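Local coordinates for beta-N-acetylhexosaminidase (Thermotoga neapolitana, PDB 5C0Q), which probably catalyses the hydrolysis of terminal non-reducing N-acetyl-D-hexosamine residues in N-acetyl-beta-D-hexosaminides, as a glycoside hydrolase of family 3, at residues V328-I333 with V455-Q460; A332-R337 with V444-S449; F428-P433 with H448-I453. All blocks are in the same frame, centred on the assembly; numbering follows the deposited sequence.

Well past the barrel strands of the N-terminal part, helix 324-331 leads into the short strand 334-335, and these consecutive elements begin interactions 1 and 2, which share Ala332 and Ile333. Interaction 1 closes the longest loop, bringing 328-333 back against helix 452-463. Within that loop, interaction 2 pairs 332-337 with 444-449 and adds strand 334-335 to the edge of the mixed sheet. Interaction 3, a short local excursion from the end of strand 425-429, also lies wholly within the loop of interaction 1; it shares His448 and Ser449 with interaction 2 but runs on past it to Ile453. Together they tie helices 324-331 and 452-463, the sheet edge and the loops after two parallel strands.

Interaction 1: residues V328-I333 with V455-Q460; sequences VAERAI and VYKSFQ. With ZN (zinc ion), chain R.
The carboxylate of Glu330 is shared between Lys457 and a zinc ion: its OE1 faces Lys457 NZ at 3.5 Å, a weak hydrogen bond within a salt bridge, while its OE2 binds the zinc at 2.5 Å. On the side of its helix remote from this contact, the ring of Phe459 carries Val455 O on one face, offset toward the rim. Lys457 bends at its second torsion (chi2 -63°) and then runs straight, crossing Glu330 with its CD 3.8 Å from Glu330 CB. Its ammonium donates to Gln460 OE1 at 2.7 Å, in the carbonyl plane, and also pairs with Asp47; Gln460, Asp47 and, more weakly, Glu330 share this charge. The contact joins the last turn of helix 324-331 to helix 452-463 of the C-terminal alpha/beta domain. Just beyond the first helix, Ile333 lays CD1 against the second, 3.4 Å from Ser458 N and 3.6 Å from Lys457 CB, and Ala329 CB rests 4.1 Å from Lys457 CG. Glu327 supplies another ligand of the zinc, and Pro79 of the second subunit packs on Ala329.

Interaction 2: residues A332-R337 with V444-S449; sequences AIECTR and VVITHS. With ZN (zinc ion), chain N.
Glu334 and His448 meet at a zinc ion, which Glu334 OE1 binds at 2.4 Å and His448 NE2 at 2.3 Å; Lys86 of the second subunit is the other ligand, so the site bridges the two chains. The two side chains cross at about a right angle, with carboxylate and imidazole planes 48° apart. Glu334 reaches the metal with CG turned beside its backbone N (chi1 -38°) and the rest of the chain extended. The imidazole is positioned by a second shell: ND1 donates at the ring edge to Ala332 O, a bond modelled so short that its exact length is doubtful, and Ile446 CG2 lies over the centre of one face, 3.5 Å above the plane. The zinc bond and the methyl over the face, with ND1 at Ala332 O, would limit how far the ring can turn.

Behind the site the backbones form an antiparallel ladder. Glu334 and Ile446 are a hydrogen-bonded pair, with Glu334 N 3.1 Å from Ile446 O and Ile446 N 2.8 Å from Glu334 O; Cys335 and Val445 are the adjoining non-hydrogen-bonded pair. At the far end Thr336 N bonds to Val444 O at 2.8 Å, and Thr336 OG1 accepts from Val444 N at 2.9 Å (N-H...O angle 166°). A valine here would probably leave Val444 N without that acceptor and weaken this end of the ladder.

Strand 334-335 is thereby the outermost strand of the mixed sheet within the chain, strand 425-429 flanks 443-446 on its other side, and helix 452-463 packs against Val445 and Thr447, with Cys335 joined by a disulfide to Cys466.

Interaction 3: residues F428-P433 with H448-I453; sequences FIIRNP and HSTKPI. With ZN (zinc ion), chain N.
With chi1 of 59°, Thr450 places CG2 beside its own backbone N and turns this methyl onto 428-433, where it lies 3.7 Å from Ile430 O and 3.8 Å from Arg431 CG. Ile430 has a similar first torsion (chi1 60°), with CG1 between its backbone N and carbonyl carbon, and this brings CD1 to 4.3 Å from the same Thr450 methyl. The hydroxyl of Thr450 is engaged elsewhere, bonded to Asp366 at the start of helix 363-377.

No hydrogen bond links the two segments. Ile430 O approaches Ser449 C to 3.5 Å. Ile430 O and Ser449 O, 3.5 Å apart, are both acceptors and cannot bond to each other, so the segments meet by packing alone. One segment runs out of strand 425-429 and the other follows its parallel neighbour 443-446, and the contact joins the two loops at the C-terminal ends of these strands. The first loop runs on to strand 443-446 without a helix; the second continues into helix 452-463 through an ST turn: Ser449 OG accepts from Lys451 N at 3.1 Å (N-H...O angle 168°), and Lys451 is the N-cap residue. The same hydroxyl also bonds to Pro79 O of the second subunit.

At the other end of the contact, Pro433 CB approaches the His448 ring obliquely, 4.1 Å from His448 CD2, the carbon next to NE2, which binds the zinc ion. Leu82 of the second subunit packs on both Pro433 and His448, while Lys451 NZ reaches Gly67 O of that chain.

Interaction 1: residues V328-I333 with V455-Q460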
# COMPACT_ATOMS: atom_id res chain seq x y z
N VAL B 328 -16.81 -6.65 -7.07
CA VAL B 328 -16.98 -7.86 -6.32
C VAL B 328 -17.92 -7.57 -5.16
O VAL B 328 -18.86 -8.33 -4.93
CB VAL B 328 -15.63 -8.43 -5.83
CG1 VAL B 328 -15.82 -9.48 -4.84
CG2 VAL B 328 -14.84 -8.95 -6.98
N ALA B 329 -17.66 -6.47 -4.45
CA ALA B 329 -18.46 -6.08 -3.31
C ALA B 329 -19.89 -5.79 -3.71
O ALA B 329 -20.80 -6.27 -3.09
CB ALA B 329 -17.86 -4.90 -2.65
N GLU B 330 -20.07 -5.06 -4.80
CA GLU B 330 -21.39 -4.76 -5.30
C GLU B 330 -22.19 -6.03 -5.64
O GLU B 330 -23.34 -6.18 -5.28
CB GLU B 330 -21.26 -3.87 -6.52
CG GLU B 330 -22.55 -3.33 -7.13
CD GLU B 330 -22.34 -2.67 -8.50
OE1 GLU B 330 -22.02 -1.45 -8.56
OE2 GLU B 330 -22.46 -3.41 -9.52
N ARG B 331 -21.55 -6.95 -6.33
CA ARG B 331 -22.23 -8.09 -6.87
C ARG B 331 -22.51 -9.17 -5.80
O ARG B 331 -23.35 -9.99 -6.00
CB ARG B 331 -21.44 -8.64 -8.07
CG ARG B 331 -21.85 -8.06 -9.42
CD ARG B 331 -20.71 -7.69 -10.31
NE ARG B 331 -20.52 -8.65 -11.36
CZ ARG B 331 -20.30 -8.42 -12.65
NH1 ARG B 331 -20.19 -7.21 -13.13
NH2 ARG B 331 -20.17 -9.44 -13.47
N ALA B 332 -21.80 -9.15 -4.68
CA ALA B 332 -21.97 -10.12 -3.62
C ALA B 332 -23.06 -9.73 -2.64
O ALA B 332 -23.20 -10.35 -1.59
CB ALA B 332 -20.69 -10.30 -2.87
N ILE B 333 -23.86 -8.74 -2.99
CA ILE B 333 -24.90 -8.29 -2.10
C ILE B 333 -26.25 -8.86 -2.50
O ILE B 333 -26.66 -8.74 -3.65
CB ILE B 333 -24.91 -6.77 -2.04
CG1 ILE B 333 -23.80 -6.36 -1.08
CG2 ILE B 333 -26.24 -6.25 -1.51
CD1 ILE B 333 -23.37 -5.08 -1.25
N VAL B 455 -20.21 -2.84 2.96
CA VAL B 455 -21.19 -2.12 3.73
C VAL B 455 -21.67 -0.94 2.90
O VAL B 455 -22.86 -0.70 2.78
CB VAL B 455 -20.60 -1.64 5.06
CG1 VAL B 455 -21.66 -0.98 5.85
CG2 VAL B 455 -20.11 -2.81 5.85
N TYR B 456 -20.72 -0.23 2.33
CA TYR B 456 -20.97 0.87 1.40
C TYR B 456 -21.83 0.44 0.23
O TYR B 456 -22.81 1.09 -0.09
CB TYR B 456 -19.62 1.41 0.93
CG TYR B 456 -19.61 2.40 -0.17
CD1 TYR B 456 -19.77 2.00 -1.49
CD2 TYR B 456 -19.33 3.72 0.08
CE1 TYR B 456 -19.73 2.89 -2.50
CE2 TYR B 456 -19.27 4.64 -0.95
CZ TYR B 456 -19.46 4.22 -2.23
OH TYR B 456 -19.38 5.14 -3.22
N LYS B 457 -21.47 -0.66 -0.43
CA LYS B 457 -22.27 -1.10 -1.55
C LYS B 457 -23.64 -1.60 -1.09
O LYS B 457 -24.62 -1.57 -1.83
CB LYS B 457 -21.55 -2.20 -2.34
CG LYS B 457 -20.42 -1.72 -3.20
CD LYS B 457 -20.96 -0.81 -4.23
CE LYS B 457 -19.90 -0.24 -5.12
NZ LYS B 457 -20.63 0.55 -6.08
N SER B 458 -23.73 -2.06 0.16
CA SER B 458 -25.01 -2.52 0.66
C SER B 458 -25.96 -1.32 0.83
O SER B 458 -27.13 -1.41 0.49
CB SER B 458 -24.84 -3.33 1.95
OG SER B 458 -24.86 -2.55 3.11
N PHE B 459 -25.45 -0.19 1.30
CA PHE B 459 -26.27 1.04 1.33
C PHE B 459 -26.69 1.51 -0.07
O PHE B 459 -27.81 1.96 -0.27
CB PHE B 459 -25.53 2.14 2.06
CG PHE B 459 -25.23 1.82 3.46
CD1 PHE B 459 -26.11 1.11 4.22
CD2 PHE B 459 -24.02 2.14 4.01
CE1 PHE B 459 -25.84 0.78 5.51
CE2 PHE B 459 -23.74 1.81 5.31
CZ PHE B 459 -24.66 1.11 6.05
N GLN B 460 -25.79 1.40 -1.04
CA GLN B 460 -26.16 1.75 -2.40
C GLN B 460 -27.21 0.82 -2.97
O GLN B 460 -28.06 1.24 -3.70
CB GLN B 460 -24.96 1.76 -3.33
CG GLN B 460 -24.07 2.91 -3.15
CD GLN B 460 -23.08 3.01 -4.28
OE1 GLN B 460 -22.55 2.01 -4.76
NE2 GLN B 460 -22.85 4.23 -4.74
ZN ZN R . -21.38 -2.84 -11.70

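Interaction 2: residues A332-R337 with V444-S449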
# COMPACT_ATOMS: atom_id res chain seq x y z
N ALA B 332 -21.80 -9.15 -4.68
CA ALA B 332 -21.97 -10.12 -3.62
C ALA B 332 -23.06 -9.73 -2.64
O ALA B 332 -23.20 -10.35 -1.59
CB ALA B 332 -20.69 -10.30 -2.87
N ILE B 333 -23.86 -8.74 -2.99
CA ILE B 333 -24.90 -8.29 -2.10
C ILE B 333 -26.25 -8.86 -2.50
O ILE B 333 -26.66 -8.74 -3.65
CB ILE B 333 -24.91 -6.77 -2.04
CG1 ILE B 333 -23.80 -6.36 -1.08
CG2 ILE B 333 -26.24 -6.25 -1.51
CD1 ILE B 333 -23.37 -5.08 -1.25
N GLU B 334 -26.89 -9.56 -1.57
CA GLU B 334 -28.24 -10.09 -1.73
C GLU B 334 -29.16 -9.28 -0.78
O GLU B 334 -28.80 -8.96 0.36
CB GLU B 334 -28.33 -11.61 -1.42
CG GLU B 334 -27.15 -12.54 -1.85
CD GLU B 334 -27.28 -14.04 -1.36
OE1 GLU B 334 -26.29 -14.80 -1.36
OE2 GLU B 334 -28.34 -14.45 -0.84
N CYS B 335 -30.31 -8.87 -1.25
CA CYS B 335 -31.21 -8.16 -0.36
C CYS B 335 -32.66 -8.59 -0.55
O CYS B 335 -33.04 -8.99 -1.63
CB CYS B 335 -31.05 -6.67 -0.56
SG CYS B 335 -31.58 -6.25 -2.15
N THR B 336 -33.46 -8.48 0.50
CA THR B 336 -34.91 -8.63 0.32
C THR B 336 -35.51 -7.31 -0.16
O THR B 336 -34.82 -6.32 -0.30
CB THR B 336 -35.63 -9.08 1.62
OG1 THR B 336 -35.42 -8.13 2.68
CG2 THR B 336 -35.14 -10.45 2.06
N ARG B 337 -36.81 -7.31 -0.44
CA ARG B 337 -37.45 -6.12 -0.95
C ARG B 337 -37.70 -5.16 0.21
O ARG B 337 -38.16 -5.56 1.29
CB ARG B 337 -38.75 -6.48 -1.67
CG ARG B 337 -39.37 -5.30 -2.33
CD ARG B 337 -38.36 -4.83 -3.36
NE ARG B 337 -38.80 -3.73 -4.21
CZ ARG B 337 -38.05 -3.23 -5.18
NH1 ARG B 337 -36.86 -3.77 -5.44
NH2 ARG B 337 -38.48 -2.22 -5.92
N VAL B 444 -33.84 -8.25 5.10
CA VAL B 444 -32.49 -8.76 5.23
C VAL B 444 -31.57 -8.36 4.06
O VAL B 444 -31.94 -8.43 2.90
CB VAL B 444 -32.48 -10.29 5.40
CG1 VAL B 444 -31.07 -10.83 5.37
CG2 VAL B 444 -33.11 -10.68 6.71
N VAL B 445 -30.38 -7.90 4.40
CA VAL B 445 -29.29 -7.67 3.47
C VAL B 445 -28.14 -8.59 3.82
O VAL B 445 -27.72 -8.62 4.97
CB VAL B 445 -28.78 -6.19 3.54
CG1 VAL B 445 -27.50 -6.01 2.72
CG2 VAL B 445 -29.84 -5.25 3.10
N ILE B 446 -27.66 -9.37 2.86
CA ILE B 446 -26.46 -10.17 3.09
C ILE B 446 -25.30 -9.58 2.30
O ILE B 446 -25.40 -9.40 1.11
CB ILE B 446 -26.66 -11.63 2.70
CG1 ILE B 446 -27.86 -12.21 3.46
CG2 ILE B 446 -25.37 -12.43 2.94
CD1 ILE B 446 -28.33 -13.49 2.92
N THR B 447 -24.22 -9.27 2.98
CA THR B 447 -23.07 -8.65 2.35
C THR B 447 -21.98 -9.62 2.01
O THR B 447 -21.18 -9.35 1.15
CB THR B 447 -22.46 -7.59 3.23
OG1 THR B 447 -22.28 -8.14 4.54
CG2 THR B 447 -23.33 -6.38 3.30
N HIS B 448 -21.91 -10.71 2.76
CA HIS B 448 -20.86 -11.70 2.63
C HIS B 448 -19.51 -11.13 3.02
O HIS B 448 -18.50 -11.74 2.72
CB HIS B 448 -20.78 -12.26 1.20
CG HIS B 448 -22.04 -12.90 0.73
ND1 HIS B 448 -22.88 -12.30 -0.18
CD2 HIS B 448 -22.61 -14.08 1.05
CE1 HIS B 448 -23.90 -13.10 -0.42
NE2 HIS B 448 -23.76 -14.19 0.31
N SER B 449 -19.50 -9.99 3.70
CA SER B 449 -18.25 -9.33 4.08
C SER B 449 -18.43 -8.26 5.14
O SER B 449 -19.45 -7.62 5.20
CB SER B 449 -17.61 -8.72 2.84
OG SER B 449 -16.41 -8.06 3.16
ZN ZN N . -25.08 -16.12 0.25

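Interaction 3: residues F428-P433 with H448-I453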
# COMPACT_ATOMS: atom_id res chain seq x y z
N PHE B 428 -28.64 -6.54 8.61
CA PHE B 428 -27.46 -6.69 7.79
C PHE B 428 -26.66 -7.87 8.27
O PHE B 428 -25.99 -7.79 9.29
CB PHE B 428 -26.61 -5.42 7.84
CG PHE B 428 -27.25 -4.23 7.21
CD1 PHE B 428 -28.13 -3.43 7.92
CD2 PHE B 428 -26.95 -3.89 5.90
CE1 PHE B 428 -28.71 -2.31 7.33
CE2 PHE B 428 -27.53 -2.78 5.33
CZ PHE B 428 -28.40 -1.99 6.04
N ILE B 429 -26.74 -8.99 7.57
CA ILE B 429 -25.96 -10.14 7.96
C ILE B 429 -24.58 -10.03 7.39
O ILE B 429 -24.38 -10.25 6.21
CB ILE B 429 -26.61 -11.48 7.55
CG1 ILE B 429 -27.74 -11.82 8.50
CG2 ILE B 429 -25.66 -12.60 7.79
CD1 ILE B 429 -29.03 -11.25 8.14
N ILE B 430 -23.62 -9.66 8.21
CA ILE B 430 -22.35 -9.34 7.64
C ILE B 430 -21.29 -10.36 7.89
O ILE B 430 -20.25 -10.27 7.30
CB ILE B 430 -21.85 -7.91 8.10
CG1 ILE B 430 -21.71 -7.85 9.62
CG2 ILE B 430 -22.82 -6.86 7.63
CD1 ILE B 430 -21.07 -6.63 10.09
N ARG B 431 -21.53 -11.37 8.71
CA ARG B 431 -20.48 -12.39 8.83
C ARG B 431 -20.90 -13.77 8.38
O ARG B 431 -20.42 -14.27 7.39
CB ARG B 431 -20.00 -12.51 10.26
CG ARG B 431 -19.20 -11.37 10.68
CD ARG B 431 -18.12 -11.83 11.55
NE ARG B 431 -17.37 -12.85 10.88
CZ ARG B 431 -16.24 -13.34 11.35
NH1 ARG B 431 -15.74 -12.86 12.48
NH2 ARG B 431 -15.60 -14.30 10.68
N ASN B 432 -21.80 -14.40 9.11
CA ASN B 432 -22.13 -15.77 8.81
C ASN B 432 -23.46 -15.81 8.08
O ASN B 432 -24.51 -15.78 8.69
CB ASN B 432 -22.14 -16.57 10.11
CG ASN B 432 -22.47 -18.06 9.92
OD1 ASN B 432 -22.63 -18.55 8.79
ND2 ASN B 432 -22.56 -18.78 11.04
N PRO B 433 -23.42 -15.92 6.77
CA PRO B 433 -24.64 -15.75 5.98
C PRO B 433 -25.65 -16.88 6.16
O PRO B 433 -26.73 -16.83 5.59
CB PRO B 433 -24.10 -15.71 4.53
CG PRO B 433 -22.90 -16.51 4.58
CD PRO B 433 -22.27 -16.28 5.93
N HIS B 448 -21.91 -10.71 2.76
CA HIS B 448 -20.86 -11.70 2.63
C HIS B 448 -19.51 -11.13 3.02
O HIS B 448 -18.50 -11.74 2.72
CB HIS B 448 -20.78 -12.26 1.20
CG HIS B 448 -22.04 -12.90 0.73
ND1 HIS B 448 -22.88 -12.30 -0.18
CD2 HIS B 448 -22.61 -14.08 1.05
CE1 HIS B 448 -23.90 -13.10 -0.42
NE2 HIS B 448 -23.76 -14.19 0.31
N SER B 449 -19.50 -9.99 3.70
CA SER B 449 -18.25 -9.33 4.08
C SER B 449 -18.43 -8.26 5.14
O SER B 449 -19.45 -7.62 5.20
CB SER B 449 -17.61 -8.72 2.84
OG SER B 449 -16.41 -8.06 3.16
N THR B 450 -17.43 -8.07 5.97
CA THR B 450 -17.42 -6.96 6.91
C THR B 450 -16.74 -5.68 6.38
O THR B 450 -16.69 -4.68 7.07
CB THR B 450 -16.72 -7.35 8.20
OG1 THR B 450 -15.38 -7.74 7.88
CG2 THR B 450 -17.41 -8.52 8.86
N LYS B 451 -16.24 -5.71 5.16
CA LYS B 451 -15.41 -4.62 4.69
C LYS B 451 -16.19 -3.36 4.36
O LYS B 451 -17.29 -3.43 3.83
CB LYS B 451 -14.62 -5.05 3.45
CG LYS B 451 -13.69 -6.19 3.69
CD LYS B 451 -12.67 -5.89 4.70
CE LYS B 451 -11.63 -6.92 4.63
NZ LYS B 451 -10.68 -6.87 5.74
N PRO B 452 -15.60 -2.21 4.68
CA PRO B 452 -16.25 -0.93 4.42
C PRO B 452 -16.81 -0.80 3.01
O PRO B 452 -17.93 -0.33 2.90
CB PRO B 452 -15.11 0.08 4.65
CG PRO B 452 -14.26 -0.55 5.64
CD PRO B 452 -14.33 -2.04 5.42
N ILE B 453 -16.13 -1.28 1.98
CA ILE B 453 -16.67 -1.20 0.63
C ILE B 453 -17.97 -2.02 0.42
O ILE B 453 -18.85 -1.60 -0.36
CB ILE B 453 -15.60 -1.61 -0.41
CG1 ILE B 453 -16.10 -1.44 -1.84
CG2 ILE B 453 -15.14 -3.04 -0.20
CD1 ILE B 453 -16.59 -0.07 -2.20
ZN ZN N . -25.08 -16.12 0.25